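Local coordinates for protein DOA1 (Saccharomyces cerevisiae, PDB 3ODT) that probably binds ubiquitin through its WD40 beta-propeller domain and so takes part in regulating the turnover of F-box proteins, at residues D28-V32 with C274-G278; D23-V27 with I280-S284; K177-H183 with K208-H213; H141-D147 with T160-T166; K71-L75 with G85-F89. The contacts are given in a common frame with arbitrary orientation. Where two conformers were deposited one is given. Numbering follows the deposited sequence.

Contact 1 (D28-V32 with C274-G278)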
# COMPACT_ATOMS: atom_id res chain seq x y z
N ASP A 28 11.36 4.97 -8.42
CA ASP A 28 11.86 4.35 -9.65
C ASP A 28 12.81 3.22 -9.26
O ASP A 28 12.93 2.91 -8.08
CB ASP A 28 12.46 5.36 -10.61
CG ASP A 28 13.68 6.08 -10.06
OD1 ASP A 28 14.54 5.47 -9.40
OD2 ASP A 28 13.81 7.29 -10.34
N ASP A 29 13.48 2.59 -10.23
CA ASP A 29 14.33 1.46 -9.90
C ASP A 29 15.54 1.83 -9.03
O ASP A 29 16.23 0.96 -8.51
CB ASP A 29 14.83 0.80 -11.16
CG ASP A 29 13.75 0.12 -11.95
OD1 ASP A 29 12.61 -0.08 -11.48
OD2 ASP A 29 14.05 -0.20 -13.11
N SER A 30 15.81 3.12 -8.88
CA SER A 30 16.91 3.59 -8.05
C SER A 30 16.46 4.43 -6.84
O SER A 30 17.29 5.01 -6.14
CB SER A 30 17.92 4.42 -8.86
OG SER A 30 17.37 5.67 -9.29
N LYS A 31 15.16 4.49 -6.61
CA LYS A 31 14.67 5.33 -5.53
C LYS A 31 13.43 4.70 -4.92
O LYS A 31 12.48 4.35 -5.63
CB LYS A 31 14.26 6.72 -6.06
CG LYS A 31 15.40 7.62 -6.49
CD LYS A 31 14.93 9.05 -6.82
CE LYS A 31 16.10 10.00 -7.09
NZ LYS A 31 17.00 9.49 -8.14
N VAL A 32 13.42 4.60 -3.59
CA VAL A 32 12.26 4.14 -2.87
C VAL A 32 12.01 5.08 -1.69
O VAL A 32 12.94 5.76 -1.20
CB VAL A 32 12.37 2.69 -2.41
CG1 VAL A 32 12.70 1.75 -3.59
CG2 VAL A 32 13.37 2.51 -1.30
N CYS A 274 6.23 -2.92 -5.26
CA CYS A 274 6.98 -3.53 -6.37
C CYS A 274 7.61 -2.48 -7.30
O CYS A 274 6.92 -1.62 -7.85
CB CYS A 274 6.04 -4.44 -7.19
SG CYS A 274 5.24 -5.80 -6.22
N MSE A 275 8.93 -2.55 -7.45
CA MSE A 275 9.62 -1.81 -8.49
C MSE A 275 9.20 -2.30 -9.86
O MSE A 275 8.72 -3.43 -10.02
CB MSE A 275 11.13 -1.98 -8.37
CG MSE A 275 11.85 -0.80 -7.80
SE MSE A 275 13.63 -1.34 -7.31
CE MSE A 275 13.14 -1.78 -5.50
N SER A 276 9.42 -1.46 -10.87
CA SER A 276 9.13 -1.88 -12.23
C SER A 276 9.96 -3.05 -12.70
O SER A 276 9.55 -3.75 -13.63
CB SER A 276 9.32 -0.70 -13.20
OG SER A 276 10.69 -0.45 -13.49
N ASN A 277 11.14 -3.24 -12.08
CA ASN A 277 12.05 -4.31 -12.48
C ASN A 277 11.76 -5.62 -11.75
O ASN A 277 12.51 -6.58 -11.87
CB ASN A 277 13.50 -3.89 -12.29
CG ASN A 277 13.85 -3.63 -10.84
OD1 ASN A 277 13.09 -3.90 -9.93
ND2 ASN A 277 15.01 -3.07 -10.63
N GLY A 278 10.68 -5.62 -10.98
CA GLY A 278 10.26 -6.78 -10.24
C GLY A 278 10.75 -6.87 -8.80
O GLY A 278 10.30 -7.72 -8.05
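D29 and M275 (selenomethionine here) carry most of this small interface, 223 Å² in all. Each sits in a type I beta turn, D29 in the one from D28 to K31 and M275 at the start of the one from M275 to G278. D29 presents its carboxylate to the second turn: OD1 accepts a hydrogen bond from S276 OG at 2.8 Å, and the same OD1 lies 3.8 Å from CG of M275. Just beyond, CG of D29 is 3.7 Å from ND2 of N277, whose OD1 is engaged with the backbone N of D279.

The two turns are equivalent pieces of a WD40 beta-propeller. D28-V32 links strands 21-26 and 31-36 of the first blade, while C274-G278 links 269-274 to 280-284 of the closing blade, so the contact joins adjacent blades at the same rim.

Beneath the polar bond the M275 side chain reaches across, its SE 3.7 Å from D29 O and its CE 4.0 Å from CG1 of V32, a buried valine that also packs on I281. The first turn is held by its own Asx turn, D28 OD1 accepting from S30 N at 2.7 Å. In the second, G278 N returns to M275 O at 3.1 Å, and the positive phi of G278 (94°) would jam a CB against the preceding carbonyl.

Contact 2 (D23-V27 with I280-S284)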
# COMPACT_ATOMS: atom_id res chain seq x y z
N ASP A 23 4.62 1.99 5.69
CA ASP A 23 4.31 2.03 4.27
C ASP A 23 5.55 2.37 3.46
O ASP A 23 6.40 3.17 3.89
CB ASP A 23 3.17 3.01 3.99
CG ASP A 23 2.32 2.59 2.77
OD1 ASP A 23 2.53 1.49 2.21
OD2 ASP A 23 1.41 3.36 2.39
N VAL A 24 5.68 1.70 2.31
CA VAL A 24 6.78 1.88 1.37
C VAL A 24 6.25 2.04 -0.05
O VAL A 24 5.19 1.49 -0.41
CB VAL A 24 7.78 0.68 1.44
CG1 VAL A 24 8.33 0.56 2.85
CG2 VAL A 24 7.10 -0.61 1.03
N VAL A 25 7.00 2.76 -0.88
CA VAL A 25 6.61 2.97 -2.26
C VAL A 25 7.85 3.01 -3.15
O VAL A 25 8.87 3.60 -2.78
CB VAL A 25 5.72 4.26 -2.41
CG1 VAL A 25 6.48 5.54 -2.05
CG2 VAL A 25 5.12 4.37 -3.80
N ALA A 26 7.74 2.42 -4.33
CA ALA A 26 8.72 2.58 -5.37
C ALA A 26 8.56 3.95 -6.04
O ALA A 26 7.44 4.37 -6.40
CB ALA A 26 8.55 1.50 -6.41
N VAL A 27 9.66 4.64 -6.21
CA VAL A 27 9.65 5.87 -6.96
C VAL A 27 10.17 5.55 -8.36
O VAL A 27 9.54 5.86 -9.37
CB VAL A 27 10.50 6.92 -6.26
CG1 VAL A 27 10.73 8.11 -7.17
CG2 VAL A 27 9.82 7.34 -4.95
N ILE A 280 11.15 -6.31 -4.87
CA ILE A 280 10.13 -6.14 -3.84
C ILE A 280 10.67 -5.30 -2.69
O ILE A 280 11.75 -5.58 -2.18
CB ILE A 280 9.60 -7.49 -3.32
CG1 ILE A 280 8.89 -8.25 -4.44
CG2 ILE A 280 8.66 -7.25 -2.17
CD1 ILE A 280 8.58 -9.70 -4.10
N ILE A 281 9.93 -4.25 -2.33
CA ILE A 281 10.27 -3.39 -1.19
C ILE A 281 9.37 -3.78 -0.04
O ILE A 281 8.18 -4.03 -0.23
CB ILE A 281 10.00 -1.91 -1.51
CG1 ILE A 281 10.57 -1.52 -2.87
CG2 ILE A 281 10.56 -1.04 -0.40
CD1 ILE A 281 9.95 -0.26 -3.49
N VAL A 282 9.96 -3.86 1.17
CA VAL A 282 9.27 -4.36 2.35
C VAL A 282 9.51 -3.43 3.55
O VAL A 282 10.64 -3.07 3.85
CB VAL A 282 9.79 -5.77 2.74
CG1 VAL A 282 8.98 -6.34 3.90
CG2 VAL A 282 9.74 -6.71 1.56
N GLY A 283 8.42 -3.03 4.20
CA GLY A 283 8.50 -2.26 5.43
C GLY A 283 7.99 -3.10 6.60
O GLY A 283 6.90 -3.65 6.55
N SER A 284 8.75 -3.13 7.69
CA SER A 284 8.44 -4.02 8.80
C SER A 284 8.60 -3.39 10.19
O SER A 284 9.11 -2.25 10.36
CB SER A 284 9.23 -5.32 8.69
OG SER A 284 10.59 -5.07 8.44
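This is blade-to-blade packing in a WD40 propeller: strand 280-284 of the closing blade lies against the innermost strand, 21-26, of the first. The short segments run nearly antiparallel (163°), but their axes approach only to 6.3 Å, so side chains fill the gap instead of sheet hydrogen bonds. I280, at the start, turns its side chain to Y8 and L234 and makes no contact with D23-V27. I281 does the main work. Its CG2 meets CB of V24 at 3.8 Å, and its CD1 reaches over the backbone to lie 3.6 Å from A26 N and 3.7 Å from A26 CB. That A26 N is hydrogen-bonded to the carboxylate of D273 on strand 269-274, the closing blade's own innermost strand, which therefore also grips the first blade by polar bonds. V282 points its side chain the other way, onto I269 and V272, leaving only its carbonyl carbon 4.2 Å from CG1 of V24. At G283 the strands have their closest CA pairing, 6.0 Å to V24, and a CB here would clash with the valine. S284 is past the interface and bonds to D286 through OG, so the last touch is V24 CG1 on G283 CA, at 3.8 Å.

Contact 3 (K177-H183 with K208-H213)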
# COMPACT_ATOMS: atom_id res chain seq x y z
N LYS A 177 -22.05 -0.81 -5.68
CA LYS A 177 -22.08 -2.22 -5.29
C LYS A 177 -21.32 -2.49 -4.00
O LYS A 177 -20.24 -1.91 -3.78
CB LYS A 177 -21.48 -3.07 -6.41
CG LYS A 177 -21.67 -4.58 -6.21
CD LYS A 177 -21.25 -5.35 -7.46
CE LYS A 177 -21.52 -6.83 -7.33
NZ LYS A 177 -22.97 -7.22 -7.33
N THR A 178 -21.88 -3.36 -3.16
CA THR A 178 -21.22 -3.81 -1.94
C THR A 178 -20.96 -5.29 -2.03
O THR A 178 -21.82 -6.07 -2.45
CB THR A 178 -22.07 -3.48 -0.70
OG1 THR A 178 -22.22 -2.06 -0.60
CG2 THR A 178 -21.40 -3.96 0.55
N PHE A 179 -19.73 -5.67 -1.69
CA PHE A 179 -19.30 -7.06 -1.63
C PHE A 179 -19.17 -7.45 -0.15
O PHE A 179 -18.17 -7.17 0.52
CB PHE A 179 -17.95 -7.24 -2.34
CG PHE A 179 -17.92 -6.73 -3.76
CD1 PHE A 179 -18.17 -7.57 -4.84
CD2 PHE A 179 -17.60 -5.40 -4.02
CE1 PHE A 179 -18.14 -7.11 -6.12
CE2 PHE A 179 -17.59 -4.91 -5.30
CZ PHE A 179 -17.85 -5.76 -6.36
N SER A 180 -20.21 -8.10 0.38
CA SER A 180 -20.28 -8.43 1.80
C SER A 180 -19.97 -9.90 2.04
O SER A 180 -19.85 -10.33 3.20
CB SER A 180 -21.66 -8.13 2.37
OG SER A 180 -22.61 -9.01 1.80
N GLY A 181 -19.82 -10.65 0.96
CA GLY A 181 -19.55 -12.09 1.07
C GLY A 181 -18.13 -12.56 0.80
O GLY A 181 -17.90 -13.76 0.60
N ILE A 182 -17.17 -11.63 0.80
CA ILE A 182 -15.79 -11.97 0.46
C ILE A 182 -15.00 -12.36 1.70
O ILE A 182 -14.31 -13.38 1.71
CB ILE A 182 -15.10 -10.81 -0.27
CG1 ILE A 182 -15.99 -10.34 -1.41
CG2 ILE A 182 -13.72 -11.25 -0.78
CD1 ILE A 182 -16.30 -11.40 -2.43
N HIS A 183 -15.08 -11.54 2.75
CA HIS A 183 -14.44 -11.84 4.01
C HIS A 183 -15.43 -11.64 5.13
O HIS A 183 -16.26 -10.72 5.07
CB HIS A 183 -13.28 -10.90 4.25
CG HIS A 183 -12.18 -11.02 3.24
ND1 HIS A 183 -12.01 -10.11 2.22
CD2 HIS A 183 -11.20 -11.93 3.11
CE1 HIS A 183 -10.95 -10.45 1.50
NE2 HIS A 183 -10.45 -11.56 2.02
N LYS A 208 -8.16 -13.06 -1.66
CA LYS A 208 -9.15 -13.56 -2.61
C LYS A 208 -9.19 -12.73 -3.90
O LYS A 208 -9.11 -11.49 -3.87
CB LYS A 208 -10.54 -13.60 -1.96
CG LYS A 208 -10.59 -14.48 -0.75
CD LYS A 208 -12.01 -14.74 -0.25
CE LYS A 208 -11.98 -15.45 1.08
NZ LYS A 208 -13.31 -15.94 1.50
N LEU A 209 -9.34 -13.43 -5.03
CA LEU A 209 -9.57 -12.83 -6.33
C LEU A 209 -11.08 -12.83 -6.57
O LEU A 209 -11.73 -13.87 -6.41
CB LEU A 209 -8.86 -13.68 -7.40
CG LEU A 209 -9.14 -13.26 -8.83
CD1 LEU A 209 -8.57 -11.88 -9.14
CD2 LEU A 209 -8.55 -14.29 -9.75
N VAL A 210 -11.63 -11.68 -6.90
CA VAL A 210 -13.06 -11.47 -6.97
C VAL A 210 -13.47 -10.86 -8.32
O VAL A 210 -12.83 -9.95 -8.85
CB VAL A 210 -13.50 -10.49 -5.82
CG1 VAL A 210 -15.01 -10.32 -5.81
CG2 VAL A 210 -13.02 -11.03 -4.46
N ASP A 211 -14.57 -11.38 -8.85
CA ASP A 211 -15.20 -10.85 -10.05
C ASP A 211 -16.00 -9.60 -9.67
O ASP A 211 -16.90 -9.64 -8.84
CB ASP A 211 -16.09 -11.93 -10.67
CG ASP A 211 -16.72 -11.52 -11.98
OD1 ASP A 211 -17.31 -10.43 -12.07
OD2 ASP A 211 -16.64 -12.31 -12.93
N MSE A 212 -15.64 -8.46 -10.22
CA MSE A 212 -16.29 -7.24 -9.81
C MSE A 212 -17.74 -7.15 -10.20
O MSE A 212 -18.53 -6.47 -9.54
CB MSE A 212 -15.60 -6.06 -10.41
CG MSE A 212 -16.15 -4.84 -9.80
SE MSE A 212 -14.90 -4.16 -8.78
CE MSE A 212 -14.34 -3.19 -10.08
N HIS A 213 -18.11 -7.80 -11.29
CA HIS A 213 -19.49 -7.75 -11.75
C HIS A 213 -20.40 -8.70 -10.97
O HIS A 213 -21.50 -8.33 -10.58
CB HIS A 213 -19.56 -8.05 -13.25
CG HIS A 213 -20.95 -8.17 -13.76
ND1 HIS A 213 -21.80 -7.08 -13.87
CD2 HIS A 213 -21.66 -9.24 -14.18
CE1 HIS A 213 -22.97 -7.49 -14.34
NE2 HIS A 213 -22.91 -8.80 -14.54
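A lysine side chain spans the gap here to reach a main-chain carbonyl: K208, all t beyond chi1, brings NZ to I182 O in a 2.8 Å hydrogen bond. On the way its aliphatic part lies along I182, CD being 3.9 Å from I182 CG2, and passes beside the H183 ring. Two residues on, V210 takes up the apolar side of I182, with CG2 to CG2 at 3.8 Å, and its CG1 lies 4.3 Å from CD1 of F179. The F179 ring then works against the end of the strand. The carbonyl of M212 sits at the ring's edge, O to CZ 3.3 Å, and the SE of this selenomethionine is 5.2 Å from the ring centroid in an oblique Met-aromatic contact. F179 also stacks edge-to-face with F198 on strand 197-202 of the next blade. Further out, K177 lays its chain over the turn, CD 3.6 Å from M212 O and CE 3.6 Å from H213 O. V210 and D211 stand where the Trp-Asp pair of a canonical WD repeat would be. Segment 177-183 leaves strand 174-179, the outermost of one blade, and 208-213 ends strand 206-211, the third of the next, an arrangement typical of blade-to-blade packing in a WD40 propeller.

Contact 4 (H141-D147 with T160-T166)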
# COMPACT_ATOMS: atom_id res chain seq x y z
N HIS A 141 -19.24 3.48 4.56
CA HIS A 141 -18.78 2.41 5.44
C HIS A 141 -19.08 2.74 6.90
O HIS A 141 -19.08 3.91 7.30
CB HIS A 141 -17.27 2.17 5.31
CG HIS A 141 -16.89 1.41 4.08
ND1 HIS A 141 -17.19 0.07 3.92
CD2 HIS A 141 -16.20 1.78 2.98
CE1 HIS A 141 -16.72 -0.33 2.75
NE2 HIS A 141 -16.11 0.68 2.17
N ASN A 142 -19.27 1.69 7.70
CA ASN A 142 -19.63 1.82 9.11
C ASN A 142 -18.46 1.71 10.08
O ASN A 142 -18.66 1.71 11.29
CB ASN A 142 -20.67 0.74 9.47
CG ASN A 142 -21.62 1.19 10.54
OD1 ASN A 142 -21.73 2.39 10.82
ND2 ASN A 142 -22.32 0.24 11.15
N ALA A 143 -17.26 1.59 9.54
CA ALA A 143 -16.05 1.46 10.31
C ALA A 143 -14.88 1.87 9.43
O ALA A 143 -15.06 2.20 8.25
CB ALA A 143 -15.87 0.03 10.83
N SER A 144 -13.69 1.87 10.02
CA SER A 144 -12.50 2.37 9.36
C SER A 144 -12.35 1.81 7.96
O SER A 144 -12.62 0.64 7.72
CB SER A 144 -11.27 2.00 10.18
OG SER A 144 -11.32 2.65 11.42
N VAL A 145 -11.88 2.66 7.07
CA VAL A 145 -11.57 2.30 5.70
C VAL A 145 -10.06 2.09 5.61
O VAL A 145 -9.26 3.03 5.67
CB VAL A 145 -12.05 3.40 4.74
CG1 VAL A 145 -11.55 3.11 3.32
CG2 VAL A 145 -13.57 3.51 4.77
N TRP A 146 -9.68 0.82 5.54
CA TRP A 146 -8.28 0.44 5.56
C TRP A 146 -7.59 0.64 4.22
O TRP A 146 -6.36 0.83 4.18
CB TRP A 146 -8.15 -1.02 5.97
CG TRP A 146 -8.16 -1.16 7.47
CD1 TRP A 146 -9.16 -1.68 8.24
CD2 TRP A 146 -7.11 -0.78 8.35
NE1 TRP A 146 -8.79 -1.66 9.56
CE2 TRP A 146 -7.53 -1.12 9.66
CE3 TRP A 146 -5.84 -0.23 8.17
CZ2 TRP A 146 -6.74 -0.90 10.77
CZ3 TRP A 146 -5.05 -0.01 9.28
CH2 TRP A 146 -5.50 -0.37 10.57
N ASP A 147 -8.35 0.59 3.12
CA ASP A 147 -7.76 0.82 1.81
C ASP A 147 -8.77 1.39 0.83
O ASP A 147 -9.96 1.21 0.99
CB ASP A 147 -7.13 -0.46 1.26
CG ASP A 147 -6.14 -0.18 0.13
OD1 ASP A 147 -5.57 0.93 0.09
OD2 ASP A 147 -5.94 -1.05 -0.74
N THR A 160 -13.16 0.46 -2.13
CA THR A 160 -12.75 0.65 -0.75
C THR A 160 -12.91 -0.64 0.04
O THR A 160 -13.81 -1.47 -0.25
CB THR A 160 -13.61 1.77 -0.09
OG1 THR A 160 -15.00 1.44 -0.21
CG2 THR A 160 -13.34 3.14 -0.76
N ALA A 161 -12.09 -0.79 1.06
CA ALA A 161 -12.05 -1.94 1.94
C ALA A 161 -12.16 -1.45 3.37
O ALA A 161 -11.46 -0.50 3.77
CB ALA A 161 -10.73 -2.65 1.79
N SER A 162 -12.97 -2.14 4.17
CA SER A 162 -13.29 -1.65 5.51
C SER A 162 -13.30 -2.69 6.62
O SER A 162 -13.52 -3.89 6.41
CB SER A 162 -14.64 -0.91 5.43
OG SER A 162 -15.15 -0.49 6.67
N ALA A 163 -13.09 -2.19 7.84
CA ALA A 163 -13.27 -2.96 9.05
C ALA A 163 -14.71 -3.40 9.24
O ALA A 163 -14.99 -4.26 10.10
CB ALA A 163 -12.80 -2.14 10.29
N ASP A 164 -15.63 -2.85 8.44
CA ASP A 164 -17.03 -3.30 8.53
C ASP A 164 -17.26 -4.61 7.76
O ASP A 164 -18.37 -5.09 7.67
CB ASP A 164 -18.02 -2.18 8.12
CG ASP A 164 -18.02 -1.87 6.63
OD1 ASP A 164 -17.39 -2.58 5.83
OD2 ASP A 164 -18.65 -0.86 6.25
N LYS A 165 -16.17 -5.20 7.29
CA LYS A 165 -16.15 -6.52 6.65
C LYS A 165 -16.66 -6.50 5.20
O LYS A 165 -16.99 -7.53 4.65
CB LYS A 165 -16.87 -7.58 7.49
CG LYS A 165 -16.39 -7.61 8.92
CD LYS A 165 -16.99 -8.76 9.70
CE LYS A 165 -18.47 -8.54 9.94
NZ LYS A 165 -19.13 -9.66 10.73
N THR A 166 -16.72 -5.31 4.61
CA THR A 166 -17.18 -5.19 3.23
C THR A 166 -16.16 -4.45 2.37
O THR A 166 -15.30 -3.71 2.87
CB THR A 166 -18.52 -4.44 3.10
OG1 THR A 166 -18.31 -3.03 3.31
CG2 THR A 166 -19.61 -4.99 4.05
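The hydrogen-bond network that runs Asp-His-Ser/Thr-Trp through a canonical WD repeat is complete here, with H141 at its middle. H141 ND1 donates to OD2 of D164 at 2.9 Å, and its NE2 is hydrogen-bonded to T160 OG1 at 2.7 Å. From T160 the chain of bonds goes on to the indole nitrogen of W170 on the next strand. D164 OD2 also accepts from the backbone N of N142 at 3.0 Å, and its OD1 takes both N (3.1 Å) and OG1 (2.7 Å) of T166, so the aspartate ties the turn between strands 157-162 and 167-171 to the loop entering the blade. S162 CB lies over the imidazole face, 3.4 Å from its centroid, a CH-pi contact.

Strands 145-150 and 157-162 are the first two of a four-stranded antiparallel propeller blade, and they pair with a classic beta bulge: W146 and D147 both stand opposite A161. D147 O accepts from A161 N at 2.9 Å, while A161 O receives two weak bonds, from W146 N at 2.8 Å and D147 N at 3.4 Å. Closer to the turn, S144 O takes S162 OG at 3.0 Å and A163 N at 2.9 Å. A143 CB packs on A163 CB at 3.8 Å. The same S162 OG accepts from D164 N at 3.0 Å, making an ST turn at the head of the type I turn S162-K165.

Contact 5 (K71-L75 with G85-F89)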
# COMPACT_ATOMS: atom_id res chain seq x y z
N LYS A 71 3.95 15.36 -10.69
CA LYS A 71 4.45 16.42 -9.83
C LYS A 71 5.76 16.04 -9.11
O LYS A 71 6.48 16.90 -8.59
CB LYS A 71 3.39 16.82 -8.80
CG LYS A 71 2.17 17.55 -9.38
CD LYS A 71 1.29 17.98 -8.25
CE LYS A 71 0.02 18.68 -8.72
NZ LYS A 71 0.30 20.12 -8.88
N GLU A 72 6.06 14.74 -9.11
CA GLU A 72 7.22 14.17 -8.42
C GLU A 72 7.18 14.54 -6.95
O GLU A 72 8.16 15.04 -6.37
CB GLU A 72 8.53 14.60 -9.10
CG GLU A 72 8.49 14.23 -10.59
CD GLU A 72 9.84 14.25 -11.28
OE1 GLU A 72 10.89 14.24 -10.61
OE2 GLU A 72 9.85 14.24 -12.51
N LEU A 73 6.04 14.24 -6.34
CA LEU A 73 5.81 14.44 -4.94
C LEU A 73 5.55 13.14 -4.24
O LEU A 73 4.76 12.31 -4.70
CB LEU A 73 4.60 15.32 -4.67
CG LEU A 73 4.74 16.76 -5.14
CD1 LEU A 73 3.39 17.46 -4.97
CD2 LEU A 73 5.83 17.48 -4.39
N LEU A 74 6.22 12.98 -3.11
CA LEU A 74 5.86 11.95 -2.16
C LEU A 74 4.70 12.46 -1.31
O LEU A 74 4.83 13.49 -0.64
CB LEU A 74 7.04 11.61 -1.26
CG LEU A 74 8.18 10.88 -1.97
CD1 LEU A 74 9.38 10.87 -1.07
CD2 LEU A 74 7.80 9.47 -2.38
N LEU A 75 3.60 11.73 -1.33
CA LEU A 75 2.41 12.08 -0.55
C LEU A 75 2.33 11.15 0.66
O LEU A 75 2.58 9.95 0.54
CB LEU A 75 1.13 11.96 -1.37
CG LEU A 75 1.09 12.68 -2.71
CD1 LEU A 75 -0.25 12.49 -3.34
CD2 LEU A 75 1.36 14.11 -2.50
N GLY A 85 2.59 16.61 0.98
CA GLY A 85 3.43 16.20 -0.11
C GLY A 85 4.73 16.96 -0.06
O GLY A 85 4.78 18.16 0.26
N VAL A 86 5.81 16.25 -0.35
CA VAL A 86 7.12 16.88 -0.50
C VAL A 86 7.82 16.41 -1.76
O VAL A 86 7.61 15.27 -2.21
CB VAL A 86 8.06 16.60 0.70
CG1 VAL A 86 7.49 17.22 1.97
CG2 VAL A 86 8.32 15.13 0.86
N PRO A 87 8.68 17.27 -2.32
CA PRO A 87 9.47 16.87 -3.48
C PRO A 87 10.59 15.91 -3.09
O PRO A 87 10.85 15.69 -1.91
CB PRO A 87 10.04 18.20 -4.00
CG PRO A 87 10.06 19.10 -2.81
CD PRO A 87 8.85 18.70 -2.01
N LEU A 88 11.25 15.35 -4.08
CA LEU A 88 12.29 14.36 -3.84
C LEU A 88 13.57 15.04 -3.35
O LEU A 88 14.55 14.38 -3.10
CB LEU A 88 12.57 13.61 -5.14
CG LEU A 88 11.33 12.85 -5.65
CD1 LEU A 88 11.59 12.31 -7.04
CD2 LEU A 88 10.92 11.70 -4.71
N PHE A 89 13.54 16.37 -3.24
CA PHE A 89 14.72 17.16 -2.84
C PHE A 89 14.42 18.03 -1.61
O PHE A 89 15.19 18.94 -1.28
CB PHE A 89 15.20 18.04 -4.00
CG PHE A 89 14.11 18.83 -4.68
CD1 PHE A 89 13.56 19.95 -4.08
CD2 PHE A 89 13.65 18.46 -5.93
CE1 PHE A 89 12.56 20.68 -4.71
CE2 PHE A 89 12.65 19.18 -6.56
CZ PHE A 89 12.10 20.29 -5.96
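L74 is the apolar centre. Its CG lies 4.0 Å from CD2 of L88 and its CB 4.3 Å from CG2 of V86, so three aliphatic side chains gather on this face of the hairpin. The opposite face carries L73, L75 and P87. There L73 CD2 rests 4.0 Å from P87 CD, and L75 CD2 lies 3.8 Å from CA of G85. A CB on G85 would run into that L75 methyl, so the bare glycine lets the leucine settle over the backbone. Between the faces the main chain pairs L74 with V86 as an antiparallel hydrogen-bonded pair, L74 N to V86 O at 2.8 Å and V86 N to L74 O at 2.9 Å, with G85 CA also only 3.1 Å from L74 O. At the outer end E72, in a left-handed backbone conformation, forms a G1 beta bulge with L73 opposite D68, and its OE1 hangs 4.1 Å from CD1 of L88. Strands 73-78 and 83-87 are the two middle strands of a propeller blade, flanked by 62-68 and 99-100. L74 and L88 both pack on Y67 of the former, and they reach the preceding blade at V41 and L43 of strand 40-46.

Following the chain from the N terminus, contact 2 opens at 23-27 and contact 1 directly after it at 28-32. Both close only in the final blade, contact 1 at 274-278 and contact 2 at 280-284, so contact 1 lies within contact 2. Together they pack that blade against the first; strand 9-14, completing the final blade's sheet, closes the ring itself. The other three fall inside this span, in series and without crossing. Contact 5 closes the hairpin 73-78/83-87, the second blade's middle pair, contact 4 the hairpin 145-150/157-162, the fourth's first pair, and contact 3 joins the fourth blade to the next. Contacts 1 and 2 touch through V32 and I281, 2 and 5 through V27 and L74, 3 and 4 through F179 and T166.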